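Long-range contacts in endoribonuclease AbiQ (PDB 4GLK), which acts as the toxin of a type III toxin-antitoxin system, a probably sequence-specific endoribonuclease that the cognate antitoxin RNA AntiQ neutralises: residues V8-I13 with Y25-N29; H89-I93 with F151-F155; M92-P96 with L158-A162; G36-K40 with I129-E134; I48-Y53 with P83-H89. The protein carries 1 engineered substitution. All blocks are in the same frame, centred on the assembly; numbering follows the deposited sequence.

Interaction 1: V8-I13 with Y25-N29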
# COMPACT_ATOMS: atom_id res chain seq x y z
N VAL A 8 -6.19 -7.30 4.56
CA VAL A 8 -7.40 -7.33 3.76
C VAL A 8 -7.85 -8.79 3.74
O VAL A 8 -7.00 -9.69 3.89
CB VAL A 8 -7.17 -6.73 2.34
CG1 VAL A 8 -8.48 -6.66 1.54
CG2 VAL A 8 -6.55 -5.34 2.42
N THR A 9 -9.18 -9.05 3.64
CA THR A 9 -9.65 -10.44 3.61
C THR A 9 -9.08 -11.15 2.37
O THR A 9 -9.00 -10.54 1.29
CB THR A 9 -11.19 -10.53 3.59
OG1 THR A 9 -11.69 -9.93 2.41
CG2 THR A 9 -11.85 -9.91 4.81
N ASP A 10 -8.68 -12.43 2.53
CA ASP A 10 -8.17 -13.29 1.47
C ASP A 10 -9.19 -13.38 0.35
O ASP A 10 -8.82 -13.38 -0.82
CB ASP A 10 -7.82 -14.70 2.03
CG ASP A 10 -6.62 -14.76 2.99
OD1 ASP A 10 -5.69 -13.92 2.85
OD2 ASP A 10 -6.59 -15.67 3.86
N GLU A 11 -10.50 -13.36 0.71
CA GLU A 11 -11.63 -13.42 -0.22
C GLU A 11 -11.68 -12.20 -1.14
O GLU A 11 -11.73 -12.35 -2.36
CB GLU A 11 -12.95 -13.64 0.53
CG GLU A 11 -13.04 -15.00 1.24
CD GLU A 11 -12.56 -15.10 2.68
OE1 GLU A 11 -13.17 -15.89 3.44
OE2 GLU A 11 -11.58 -14.41 3.05
N TYR A 12 -11.63 -10.98 -0.56
CA TYR A 12 -11.60 -9.74 -1.32
C TYR A 12 -10.35 -9.65 -2.22
O TYR A 12 -10.46 -9.21 -3.36
CB TYR A 12 -11.64 -8.52 -0.40
CG TYR A 12 -11.72 -7.24 -1.20
CD1 TYR A 12 -12.81 -6.97 -2.01
CD2 TYR A 12 -10.65 -6.34 -1.20
CE1 TYR A 12 -12.89 -5.80 -2.76
CE2 TYR A 12 -10.71 -5.17 -1.95
CZ TYR A 12 -11.83 -4.90 -2.73
OH TYR A 12 -11.90 -3.76 -3.47
N ILE A 13 -9.16 -10.03 -1.70
CA ILE A 13 -7.92 -10.01 -2.49
C ILE A 13 -8.02 -10.97 -3.67
O ILE A 13 -7.71 -10.57 -4.80
CB ILE A 13 -6.68 -10.28 -1.59
CG1 ILE A 13 -6.47 -9.12 -0.57
CG2 ILE A 13 -5.40 -10.55 -2.41
CD1 ILE A 13 -6.07 -7.72 -1.15
N TYR A 25 -0.31 -10.89 -4.00
CA TYR A 25 -0.79 -12.20 -3.62
C TYR A 25 -0.73 -12.32 -2.11
O TYR A 25 0.22 -11.85 -1.47
CB TYR A 25 0.05 -13.34 -4.27
CG TYR A 25 -0.44 -14.70 -3.82
CD1 TYR A 25 -1.56 -15.28 -4.40
CD2 TYR A 25 0.12 -15.34 -2.72
CE1 TYR A 25 -2.08 -16.49 -3.93
CE2 TYR A 25 -0.40 -16.53 -2.23
CZ TYR A 25 -1.49 -17.11 -2.85
OH TYR A 25 -1.97 -18.32 -2.41
N GLN A 26 -1.77 -12.95 -1.55
CA GLN A 26 -1.81 -13.29 -0.14
C GLN A 26 -2.70 -14.50 0.10
O GLN A 26 -3.61 -14.77 -0.69
CB GLN A 26 -2.28 -12.10 0.72
CG GLN A 26 -3.77 -11.86 0.62
CD GLN A 26 -4.26 -10.82 1.56
OE1 GLN A 26 -3.84 -9.67 1.50
NE2 GLN A 26 -5.24 -11.18 2.36
N TYR A 27 -2.44 -15.21 1.20
CA TYR A 27 -3.24 -16.30 1.76
C TYR A 27 -2.76 -16.64 3.15
O TYR A 27 -1.56 -16.77 3.35
CB TYR A 27 -3.34 -17.55 0.88
CG TYR A 27 -4.56 -18.37 1.27
CD1 TYR A 27 -5.83 -17.99 0.86
CD2 TYR A 27 -4.45 -19.45 2.15
CE1 TYR A 27 -6.97 -18.68 1.29
CE2 TYR A 27 -5.57 -20.16 2.56
CZ TYR A 27 -6.83 -19.77 2.14
OH TYR A 27 -7.94 -20.46 2.54
N GLU A 28 -3.70 -16.78 4.12
CA GLU A 28 -3.43 -17.13 5.52
C GLU A 28 -2.16 -16.50 6.12
O GLU A 28 -2.24 -15.39 6.64
CB GLU A 28 -3.49 -18.64 5.73
CG GLU A 28 -4.88 -19.11 6.13
CD GLU A 28 -5.19 -20.58 5.90
OE1 GLU A 28 -4.25 -21.39 5.73
OE2 GLU A 28 -6.40 -20.92 5.85
N ASN A 29 -0.98 -17.18 6.01
CA ASN A 29 0.32 -16.69 6.49
C ASN A 29 1.36 -16.32 5.40
O ASN A 29 2.55 -16.13 5.66
CB ASN A 29 0.88 -17.50 7.66
CG ASN A 29 0.35 -17.02 8.99
OD1 ASN A 29 1.04 -16.30 9.74
ND2 ASN A 29 -0.89 -17.36 9.31
O HOH W 1 -3.77 -8.27 3.65
O HOH W 2 -6.18 -14.19 -1.23

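Interaction 2: H89-I93 with F151-F155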
# COMPACT_ATOMS: atom_id res chain seq x y z
N HIS A 89 3.16 2.36 -3.79
CA HIS A 89 2.03 3.20 -4.25
C HIS A 89 1.35 2.65 -5.51
O HIS A 89 0.13 2.70 -5.61
CB HIS A 89 2.48 4.65 -4.51
CG HIS A 89 2.99 5.36 -3.30
ND1 HIS A 89 2.17 6.17 -2.54
CD2 HIS A 89 4.23 5.38 -2.77
CE1 HIS A 89 2.94 6.65 -1.57
NE2 HIS A 89 4.18 6.21 -1.67
N HIS A 90 2.16 2.13 -6.46
CA HIS A 90 1.68 1.54 -7.70
C HIS A 90 0.80 0.31 -7.50
O HIS A 90 0.03 -0.03 -8.39
CB HIS A 90 2.84 1.23 -8.66
CG HIS A 90 3.82 0.20 -8.18
ND1 HIS A 90 4.64 0.43 -7.09
CD2 HIS A 90 4.14 -0.99 -8.72
CE1 HIS A 90 5.42 -0.63 -6.99
NE2 HIS A 90 5.17 -1.51 -7.95
N ASN A 91 0.88 -0.31 -6.32
CA ASN A 91 0.07 -1.49 -5.98
C ASN A 91 -1.00 -1.20 -4.93
O ASN A 91 -1.58 -2.14 -4.35
CB ASN A 91 0.95 -2.65 -5.56
CG ASN A 91 1.77 -3.19 -6.69
OD1 ASN A 91 1.36 -3.18 -7.87
ND2 ASN A 91 2.97 -3.60 -6.37
N MET A 92 -1.30 0.08 -4.71
CA MET A 92 -2.36 0.44 -3.76
C MET A 92 -3.73 -0.01 -4.32
O MET A 92 -3.89 -0.16 -5.54
CB MET A 92 -2.33 1.93 -3.40
CG MET A 92 -2.74 2.81 -4.54
SD MET A 92 -2.71 4.53 -4.08
CE MET A 92 -3.48 5.22 -5.56
N ILE A 93 -4.69 -0.24 -3.42
CA ILE A 93 -6.00 -0.73 -3.80
C ILE A 93 -7.13 -0.08 -3.04
O ILE A 93 -6.98 0.23 -1.85
CB ILE A 93 -6.07 -2.31 -3.62
CG1 ILE A 93 -5.67 -2.73 -2.17
CG2 ILE A 93 -5.26 -3.07 -4.71
CD1 ILE A 93 -6.04 -4.19 -1.77
N PHE A 151 3.19 0.19 -14.53
CA PHE A 151 3.54 -0.31 -13.18
C PHE A 151 2.37 -0.37 -12.24
O PHE A 151 2.38 -1.15 -11.29
CB PHE A 151 4.64 0.55 -12.53
CG PHE A 151 6.04 0.08 -12.83
CD1 PHE A 151 6.48 -1.16 -12.37
CD2 PHE A 151 6.90 0.85 -13.59
CE1 PHE A 151 7.78 -1.60 -12.66
CE2 PHE A 151 8.21 0.41 -13.87
CZ PHE A 151 8.63 -0.82 -13.41
N SER A 152 1.39 0.46 -12.46
CA SER A 152 0.32 0.49 -11.49
C SER A 152 -0.89 -0.31 -11.81
O SER A 152 -1.10 -0.71 -12.96
CB SER A 152 -0.03 1.93 -11.10
OG SER A 152 -0.38 2.66 -12.26
N CYS A 153 -1.66 -0.61 -10.76
CA CYS A 153 -2.94 -1.32 -10.79
C CYS A 153 -3.86 -0.48 -11.66
O CYS A 153 -3.71 0.74 -11.71
CB CYS A 153 -3.50 -1.44 -9.38
SG CYS A 153 -2.66 -2.65 -8.32
N ASP A 154 -4.83 -1.12 -12.31
CA ASP A 154 -5.81 -0.37 -13.09
C ASP A 154 -6.79 0.12 -12.00
O ASP A 154 -7.74 -0.59 -11.68
CB ASP A 154 -6.48 -1.29 -14.12
CG ASP A 154 -7.47 -0.61 -15.05
OD1 ASP A 154 -7.90 0.52 -14.74
OD2 ASP A 154 -7.86 -1.25 -16.07
N PHE A 155 -6.49 1.29 -11.38
CA PHE A 155 -7.23 1.87 -10.26
C PHE A 155 -8.73 1.98 -10.46
O PHE A 155 -9.49 1.64 -9.55
CB PHE A 155 -6.60 3.19 -9.79
CG PHE A 155 -5.17 3.07 -9.30
CD1 PHE A 155 -4.83 2.17 -8.30
CD2 PHE A 155 -4.18 3.89 -9.83
CE1 PHE A 155 -3.51 2.04 -7.88
CE2 PHE A 155 -2.85 3.75 -9.41
CZ PHE A 155 -2.53 2.84 -8.42
O HOH W 3 3.21 -3.91 -10.44

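Interaction 3: M92-P96 with L158-A162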
# COMPACT_ATOMS: atom_id res chain seq x y z
N MET A 92 -1.30 0.08 -4.71
CA MET A 92 -2.36 0.44 -3.76
C MET A 92 -3.73 -0.01 -4.32
O MET A 92 -3.89 -0.16 -5.54
CB MET A 92 -2.33 1.93 -3.40
CG MET A 92 -2.74 2.81 -4.54
SD MET A 92 -2.71 4.53 -4.08
CE MET A 92 -3.48 5.22 -5.56
N ILE A 93 -4.69 -0.24 -3.42
CA ILE A 93 -6.00 -0.73 -3.80
C ILE A 93 -7.13 -0.08 -3.04
O ILE A 93 -6.98 0.23 -1.85
CB ILE A 93 -6.07 -2.31 -3.62
CG1 ILE A 93 -5.67 -2.73 -2.17
CG2 ILE A 93 -5.26 -3.07 -4.71
CD1 ILE A 93 -6.04 -4.19 -1.77
N PRO A 94 -8.33 0.02 -3.67
CA PRO A 94 -9.50 0.47 -2.91
C PRO A 94 -10.05 -0.72 -2.12
O PRO A 94 -10.16 -1.84 -2.65
CB PRO A 94 -10.46 0.93 -4.02
CG PRO A 94 -10.14 0.06 -5.18
CD PRO A 94 -8.69 -0.35 -5.06
N VAL A 95 -10.35 -0.51 -0.83
CA VAL A 95 -10.85 -1.60 0.01
C VAL A 95 -12.17 -1.16 0.67
O VAL A 95 -12.18 -0.16 1.40
CB VAL A 95 -9.82 -2.09 1.09
CG1 VAL A 95 -10.40 -3.26 1.91
CG2 VAL A 95 -8.50 -2.49 0.45
N PRO A 96 -13.27 -1.92 0.45
CA PRO A 96 -14.54 -1.57 1.14
C PRO A 96 -14.35 -1.76 2.64
O PRO A 96 -13.53 -2.59 3.05
CB PRO A 96 -15.53 -2.59 0.59
CG PRO A 96 -14.88 -3.20 -0.62
CD PRO A 96 -13.41 -3.15 -0.35
N LEU A 158 -10.55 -1.42 -10.52
CA LEU A 158 -10.60 -1.90 -9.14
C LEU A 158 -11.73 -1.20 -8.36
O LEU A 158 -12.45 -1.86 -7.64
CB LEU A 158 -9.25 -1.73 -8.43
CG LEU A 158 -8.07 -2.61 -8.88
CD1 LEU A 158 -6.83 -2.23 -8.11
CD2 LEU A 158 -8.31 -4.09 -8.57
N GLU A 159 -11.91 0.10 -8.59
CA GLU A 159 -12.99 0.90 -7.99
C GLU A 159 -14.35 0.38 -8.44
O GLU A 159 -15.22 0.22 -7.59
CB GLU A 159 -12.85 2.38 -8.36
CG GLU A 159 -11.78 3.10 -7.56
CD GLU A 159 -11.52 4.55 -7.95
OE1 GLU A 159 -10.58 5.15 -7.39
OE2 GLU A 159 -12.28 5.09 -8.78
N ALA A 160 -14.52 0.06 -9.74
CA ALA A 160 -15.75 -0.49 -10.31
C ALA A 160 -16.05 -1.84 -9.69
O ALA A 160 -17.20 -2.11 -9.33
CB ALA A 160 -15.64 -0.62 -11.82
N LYS A 161 -15.01 -2.67 -9.52
CA LYS A 161 -15.19 -3.98 -8.92
C LYS A 161 -15.32 -3.97 -7.39
O LYS A 161 -15.99 -4.84 -6.84
CB LYS A 161 -14.24 -5.02 -9.51
CG LYS A 161 -14.88 -5.75 -10.70
CD LYS A 161 -14.71 -5.06 -12.05
CE LYS A 161 -15.36 -5.84 -13.16
NZ LYS A 161 -16.79 -5.50 -13.35
N ALA A 162 -14.78 -2.92 -6.70
CA ALA A 162 -14.92 -2.77 -5.25
C ALA A 162 -16.37 -2.46 -4.87
O ALA A 162 -16.88 -3.03 -3.91
CB ALA A 162 -14.01 -1.66 -4.74

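Interaction 4: G36-K40 with I129-E134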
# COMPACT_ATOMS: atom_id res chain seq x y z
N GLY A 36 -3.08 2.55 5.57
CA GLY A 36 -4.09 3.48 5.09
C GLY A 36 -4.76 4.29 6.17
O GLY A 36 -4.52 4.04 7.36
N VAL A 37 -5.62 5.25 5.78
CA VAL A 37 -5.97 5.63 4.40
C VAL A 37 -4.94 6.63 3.88
O VAL A 37 -4.59 7.59 4.56
CB VAL A 37 -7.42 6.19 4.29
CG1 VAL A 37 -7.82 6.44 2.85
CG2 VAL A 37 -8.42 5.26 4.97
N VAL A 38 -4.42 6.36 2.69
CA VAL A 38 -3.40 7.17 2.05
C VAL A 38 -4.05 8.12 1.04
O VAL A 38 -3.47 9.13 0.68
CB VAL A 38 -2.34 6.26 1.37
CG1 VAL A 38 -1.70 5.31 2.39
CG2 VAL A 38 -2.93 5.47 0.19
N LEU A 39 -5.24 7.75 0.57
CA LEU A 39 -5.97 8.48 -0.46
C LEU A 39 -7.46 8.15 -0.33
O LEU A 39 -7.85 6.98 -0.40
CB LEU A 39 -5.47 8.03 -1.86
CG LEU A 39 -5.06 9.06 -2.95
CD1 LEU A 39 -5.22 8.44 -4.33
CD2 LEU A 39 -5.87 10.34 -2.89
N LYS A 40 -8.26 9.16 -0.07
CA LYS A 40 -9.70 9.05 0.05
C LYS A 40 -10.14 9.72 -1.25
O LYS A 40 -10.20 10.96 -1.33
CB LYS A 40 -10.17 9.78 1.32
CG LYS A 40 -11.68 9.86 1.51
CD LYS A 40 -12.10 11.29 1.83
CE LYS A 40 -13.54 11.60 1.52
NZ LYS A 40 -14.49 10.81 2.35
N ILE A 129 3.12 10.90 1.72
CA ILE A 129 2.43 9.64 1.39
C ILE A 129 1.15 9.94 0.65
O ILE A 129 0.90 9.35 -0.40
CB ILE A 129 2.21 8.74 2.64
CG1 ILE A 129 3.58 8.26 3.17
CG2 ILE A 129 1.31 7.54 2.31
CD1 ILE A 129 3.53 7.59 4.47
N GLU A 130 0.34 10.86 1.20
CA GLU A 130 -0.94 11.25 0.61
C GLU A 130 -0.75 11.85 -0.78
O GLU A 130 -1.41 11.40 -1.72
CB GLU A 130 -1.71 12.19 1.54
CG GLU A 130 -2.32 11.48 2.74
CD GLU A 130 -3.09 12.30 3.76
OE1 GLU A 130 -3.21 13.54 3.59
OE2 GLU A 130 -3.59 11.70 4.74
N ASN A 131 0.24 12.76 -0.94
CA ASN A 131 0.54 13.43 -2.22
C ASN A 131 1.12 12.54 -3.29
O ASN A 131 0.71 12.64 -4.44
CB ASN A 131 1.34 14.69 -2.04
CG ASN A 131 0.48 15.82 -1.57
OD1 ASN A 131 -0.11 16.53 -2.37
ND2 ASN A 131 0.35 16.00 -0.27
N LYS A 132 2.02 11.63 -2.91
CA LYS A 132 2.58 10.69 -3.87
C LYS A 132 1.53 9.69 -4.37
O LYS A 132 1.60 9.27 -5.52
CB LYS A 132 3.79 9.94 -3.33
CG LYS A 132 4.59 9.38 -4.49
CD LYS A 132 5.34 8.16 -4.19
CE LYS A 132 6.69 8.50 -3.68
NZ LYS A 132 7.71 7.61 -4.24
N SER A 133 0.59 9.28 -3.50
CA SER A 133 -0.50 8.39 -3.90
C SER A 133 -1.38 9.08 -4.94
O SER A 133 -1.75 8.45 -5.94
CB SER A 133 -1.31 7.94 -2.69
OG SER A 133 -0.47 7.09 -1.92
N GLU A 134 -1.64 10.37 -4.74
CA GLU A 134 -2.41 11.24 -5.65
C GLU A 134 -1.70 11.36 -6.98
O GLU A 134 -2.35 11.21 -8.00
CB GLU A 134 -2.57 12.65 -5.05
CG GLU A 134 -4.01 13.08 -4.87
CD GLU A 134 -4.10 14.55 -4.54
OE1 GLU A 134 -4.37 15.34 -5.47
OE2 GLU A 134 -3.87 14.93 -3.36

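Interaction 5: I48-Y53 with P83-H89. Engineered in segment 48-53: Leu51 (natural residue Ser).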
# COMPACT_ATOMS: atom_id res chain seq x y z
N ILE A 48 -1.99 1.02 0.79
CA ILE A 48 -0.71 0.67 0.16
C ILE A 48 -0.11 -0.57 0.81
O ILE A 48 0.04 -0.61 2.05
CB ILE A 48 0.30 1.85 0.22
CG1 ILE A 48 -0.31 3.16 -0.33
CG2 ILE A 48 1.59 1.54 -0.53
CD1 ILE A 48 0.60 4.37 -0.18
N PRO A 49 0.33 -1.58 0.02
CA PRO A 49 1.04 -2.70 0.63
C PRO A 49 2.46 -2.26 1.02
O PRO A 49 3.07 -1.45 0.35
CB PRO A 49 1.02 -3.78 -0.45
CG PRO A 49 0.91 -3.01 -1.74
CD PRO A 49 0.28 -1.69 -1.45
N LEU A 50 2.94 -2.75 2.15
CA LEU A 50 4.24 -2.43 2.72
C LEU A 50 5.13 -3.66 2.61
O LEU A 50 4.67 -4.77 2.95
CB LEU A 50 4.03 -2.02 4.21
CG LEU A 50 5.27 -1.79 5.10
CD1 LEU A 50 5.09 -0.56 5.98
CD2 LEU A 50 5.51 -3.01 6.02
N LEU A 51 6.38 -3.48 2.13
CA LEU A 51 7.39 -4.54 2.08
C LEU A 51 8.53 -4.18 3.03
O LEU A 51 9.04 -3.06 2.97
CB LEU A 51 7.97 -4.74 0.66
CG LEU A 51 7.02 -5.18 -0.46
CD1 LEU A 51 7.80 -5.48 -1.73
CD2 LEU A 51 6.20 -6.43 -0.06
N SER A 52 8.94 -5.12 3.91
CA SER A 52 10.05 -4.89 4.85
C SER A 52 11.40 -4.89 4.15
O SER A 52 11.56 -5.57 3.13
CB SER A 52 10.02 -5.92 5.97
OG SER A 52 9.03 -5.56 6.92
N TYR A 53 12.38 -4.12 4.68
CA TYR A 53 13.74 -4.05 4.12
C TYR A 53 14.52 -5.35 4.40
O TYR A 53 14.48 -5.85 5.52
CB TYR A 53 14.51 -2.84 4.68
CG TYR A 53 15.92 -2.71 4.13
CD1 TYR A 53 16.15 -2.12 2.90
CD2 TYR A 53 17.02 -3.14 4.87
CE1 TYR A 53 17.44 -2.00 2.38
CE2 TYR A 53 18.32 -3.03 4.36
CZ TYR A 53 18.53 -2.45 3.12
OH TYR A 53 19.79 -2.30 2.61
N PRO A 83 17.32 2.07 6.71
CA PRO A 83 16.07 1.79 5.97
C PRO A 83 15.25 0.69 6.64
O PRO A 83 15.82 -0.26 7.17
CB PRO A 83 16.54 1.43 4.56
CG PRO A 83 17.92 0.91 4.74
CD PRO A 83 18.50 1.54 5.98
N LEU A 84 13.92 0.82 6.64
CA LEU A 84 13.01 -0.10 7.33
C LEU A 84 12.07 -0.87 6.40
O LEU A 84 11.57 -1.93 6.78
CB LEU A 84 12.17 0.73 8.33
CG LEU A 84 12.54 0.76 9.83
CD1 LEU A 84 14.02 0.84 10.07
CD2 LEU A 84 11.83 1.89 10.54
N GLY A 85 11.82 -0.32 5.22
CA GLY A 85 10.93 -0.95 4.25
C GLY A 85 10.51 -0.06 3.10
O GLY A 85 11.13 0.97 2.85
N TYR A 86 9.46 -0.49 2.36
CA TYR A 86 8.97 0.20 1.15
C TYR A 86 7.47 0.20 1.03
O TYR A 86 6.83 -0.85 1.17
CB TYR A 86 9.51 -0.45 -0.14
CG TYR A 86 10.99 -0.75 -0.11
CD1 TYR A 86 11.93 0.26 -0.33
CD2 TYR A 86 11.46 -2.02 0.22
CE1 TYR A 86 13.30 -0.00 -0.26
CE2 TYR A 86 12.83 -2.29 0.31
CZ TYR A 86 13.74 -1.28 0.05
OH TYR A 86 15.09 -1.53 0.08
N LEU A 87 6.93 1.35 0.62
CA LEU A 87 5.53 1.50 0.30
C LEU A 87 5.43 1.44 -1.19
O LEU A 87 6.12 2.18 -1.89
CB LEU A 87 4.98 2.84 0.77
CG LEU A 87 4.71 2.98 2.22
CD1 LEU A 87 4.34 4.41 2.47
CD2 LEU A 87 3.59 2.05 2.66
N LEU A 88 4.59 0.56 -1.69
CA LEU A 88 4.42 0.35 -3.12
C LEU A 88 3.14 1.03 -3.62
O LEU A 88 2.14 0.36 -3.80
CB LEU A 88 4.39 -1.17 -3.36
CG LEU A 88 5.73 -1.89 -3.60
CD1 LEU A 88 6.65 -1.80 -2.41
CD2 LEU A 88 5.48 -3.35 -3.93
N HIS A 89 3.16 2.36 -3.79
CA HIS A 89 2.03 3.20 -4.25
C HIS A 89 1.35 2.65 -5.51
O HIS A 89 0.13 2.70 -5.61
CB HIS A 89 2.48 4.65 -4.51
CG HIS A 89 2.99 5.36 -3.30
ND1 HIS A 89 2.17 6.17 -2.54
CD2 HIS A 89 4.23 5.38 -2.77
CE1 HIS A 89 2.94 6.65 -1.57
NE2 HIS A 89 4.18 6.21 -1.67

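Interaction 1: V8-I13 with Y25-N29
Gln26 reaches from the loop before strand 33-40 to the capped N-terminal turn of helix 10-16, where Val8 and Asp10 grip its amide. Gln26 CG sits between its own backbone N and C (chi1 75°), and the extended chain beyond it carries the amide to the helix start. Both hydrogens of Gln26 NE2 are used, one on Val8 O and one on Asp10 OD1, each at 2.8 Å. Both acceptors lie close to the amide plane, which fixes the rotation of the group. Asp10 OD1 is met on its anti side, with the carboxylate turned almost square to the amide (88°). The second carboxylate oxygen also works: Asp10 OD2 accepts from Glu28 N at 3.1 Å, from above the carboxylate plane, and lies over one face of the Tyr27 ring toward its rim. A short aspartate thus ties the helix to two loop residues. Ile13 supplies the apolar flank, its CG1 3.4 Å from Gln26 OE1 and its side chain set at about a right angle to the glutamine. Thr9 is the N-cap, its OG1 accepting from Tyr12 N and also bonded to Glu99. The buried Gln26 OE1 receives a hydrogen from a water at 2.6 Å, which in turn accepts from Val8 N.

Interaction 2: H89-I93 with F151-F155
His90 belongs to a short 3-10 turn in strand 79-94, and this turn meets the loop joining helix 146-151 to helix 155-166. Three residues, His90, Phe155 and Cys153, lose the most surface here. The imidazole of His90 presents its edge to the loop: CD2 lies 3.1 Å from Phe151 O and near the ring plane. The Phe151 ring is set at 86° to it, its edge toward the histidine face in an offset T-shaped pair. The main-chain link is straightforward, Cys153 N donating to His90 O at 3.0 Å, while Ser152 CA adds a CA-H...O contact to the same oxygen. Cys153 suits its place facing Asn91, being small and apolar enough for its SG to pack 3.8 Å from Asn91 CA. Phe155 is sandwiched. Cys153 O lies over the centre of one face and Met92 CE over the other, a CH-pi contact of 4.0 Å from CE to the ring centroid. The Met92 and Phe155 side chains cross at about a right angle, with SD placed obliquely to the ring in a Met-aromatic contact, and Met92 O meets the ring edge in plane, 3.2 Å from Phe155 CE1. Beside His90, one water donates to Phe151 O at 3.0 Å and to Asn91 OD1 at 3.2 Å.

Interaction 3: M92-P96 with L158-A162
Leu158 turns its CG away from its own carbonyl carbon (chi1 -69°) and then extends (chi2 177°), which sends CD1 outward from helix 155-166 to Ile93 CG2, 3.8 Å away. Ile93 divides its two branches: with CG1 between the backbone N and the carbonyl carbon (chi1 54°), that branch heads for helix 10-16 and Ile13, while CG2 is left to face the leucine. The helix here packs against the end of the long strand 79-94 and the residues after it. Pro94 is the centre of the contact. Its ring lies against Leu158 CB with CD, 3.7 Å away and at about a right angle to the leucine side chain, and toward Ala162 CB with CG, 4.3 Å away and one helical turn on. Alanine suits the facing turn because its methyl meets the rings of both Pro94 and Pro96 without standing between them and the helix. Pro96 is the looser apolar counterpart, with CG 4.5 Å from Ala162 CB. Glu159 borders the patch with its aliphatic CG, 4.2 Å from Pro94 CG, and takes its carboxylate elsewhere, OE1 being bonded to the hydroxyls of Tyr46 and Tyr137. Carbon therefore does the work across this interface: it is held by shape and the exclusion of water, while the directional bonds, such as that from Tyr12 OH to Pro94 O, come from neighbouring parts of the fold.

Interaction 4: G36-K40 with I129-E134
Val38 stands at a corner in strand 33-40 and presses against Ile129 of helix 126-143, which lies on the antiparallel sheet of this ToxN/AbiQ toxin, a family grouped in the SH3 clan. The contact is thus a helix-on-sheet packing, and the helix meets the strand just where the chain turns. Ile129 brings its CG2 branch, pointing away from the backbone N, to within 3.7 Å of Val38 CG1. Two beta-branched residues meet here methyl to methyl, and Ile129 also touches Leu87 of strand 79-94, which spreads its apolar surface over two strands of the sheet. Glu130 follows with its backbone rather than its charge: its CA makes a CA-H...O contact with Val38 O at 3.3 Å, with an angle of 155° at the hydrogen. The first methylenes of the glutamate lie along the same carbonyl, CG being 3.3 Å from that oxygen. Ser133 returns to the sheet one turn after Ile129. Its small side chain lets the strand close in, with OG 3.6 Å from Val38 CG2 and CB 3.9 Å from Leu39 CG. That hydroxyl is a buried polar group, and it is bonded to His89 ND1. Leu39, whose CD1 lies 3.8 Å from Ser133 O, spreads its branches over the next part of the helix. Glu134 forms a salt bridge with Arg138 through OE1, and its aliphatic stem crosses Leu39 at about a right angle, CG resting 3.9 Å from Leu39 CD2.

Interaction 5: I48-Y53 with P83-H89
Tyr86 N donates to Leu51 O at 2.7 Å, the shortest bond in an antiparallel pairing of the neighbouring strands 45-52 and 79-94. The return bond, from Leu51 N to Tyr86 O at 2.8 Å, makes these two a hydrogen-bonded pair; Leu50 with Leu87 and Ser52 with Gly85 are non-hydrogen-bonded pairs. Leu88 N to Pro49 O extends the ladder, the proline serving here as an acceptor alone. At the other end Tyr53 N reaches Leu84 O from well above the carbonyl plane, where the regular pairing gives out. Glycine suits position 85 because a CB there would run into Leu51 O, which lies 3.1 Å from Gly85 CA. Leu51 itself is an engineered residue, serine in the natural sequence; its CD1 packs 3.8 Å from Leu88 CD2. At the outer end Tyr53, with CG anti to the backbone N (chi1 -179°), lays its ring over Pro83, whose CG is 3.7 Å from the ring centroid and nearly on its normal, a CH-pi contact. Tyr86 comes to the edge of that ring, its OH 3.1 Å from Tyr53 CD1. At the inner end Ile48 packs CG2 against Leu87 CD2 and sends CD1 to within 3.4 Å of His89 ND1; the imidazole is bonded through NE2 to Thr72. The chemistry thus changes along the ladder: the backbone bonds set the register, branched aliphatic groups bury the inner end, and a proline-aromatic cluster finishes the more exposed one.

Strand 79-94 ties interactions 2, 3 and 5 together: interaction 5 pairs its first part with strand 45-52, interaction 2 takes over at His89, and interaction 3 shares Met92 and Ile93 with interaction 2, their centres about 10 Å apart. Interaction 4 adds helix 126-143 to the same sheet. It meets interaction 5 where Val38 CG2 packs 3.5 Å from Ile48 CG1, and interactions 2 and 3 where Met92 CE packs 3.7 Å from Ser133 O. Interaction 1 joins this group of contacts through Tyr12, at Pro94, and through Ile13 CD1, 3.6 Å from Ile93 CD1 of interactions 2 and 3. It stays clear of interaction 4, with centres about 22 Å apart on opposite sides of the chain's centre.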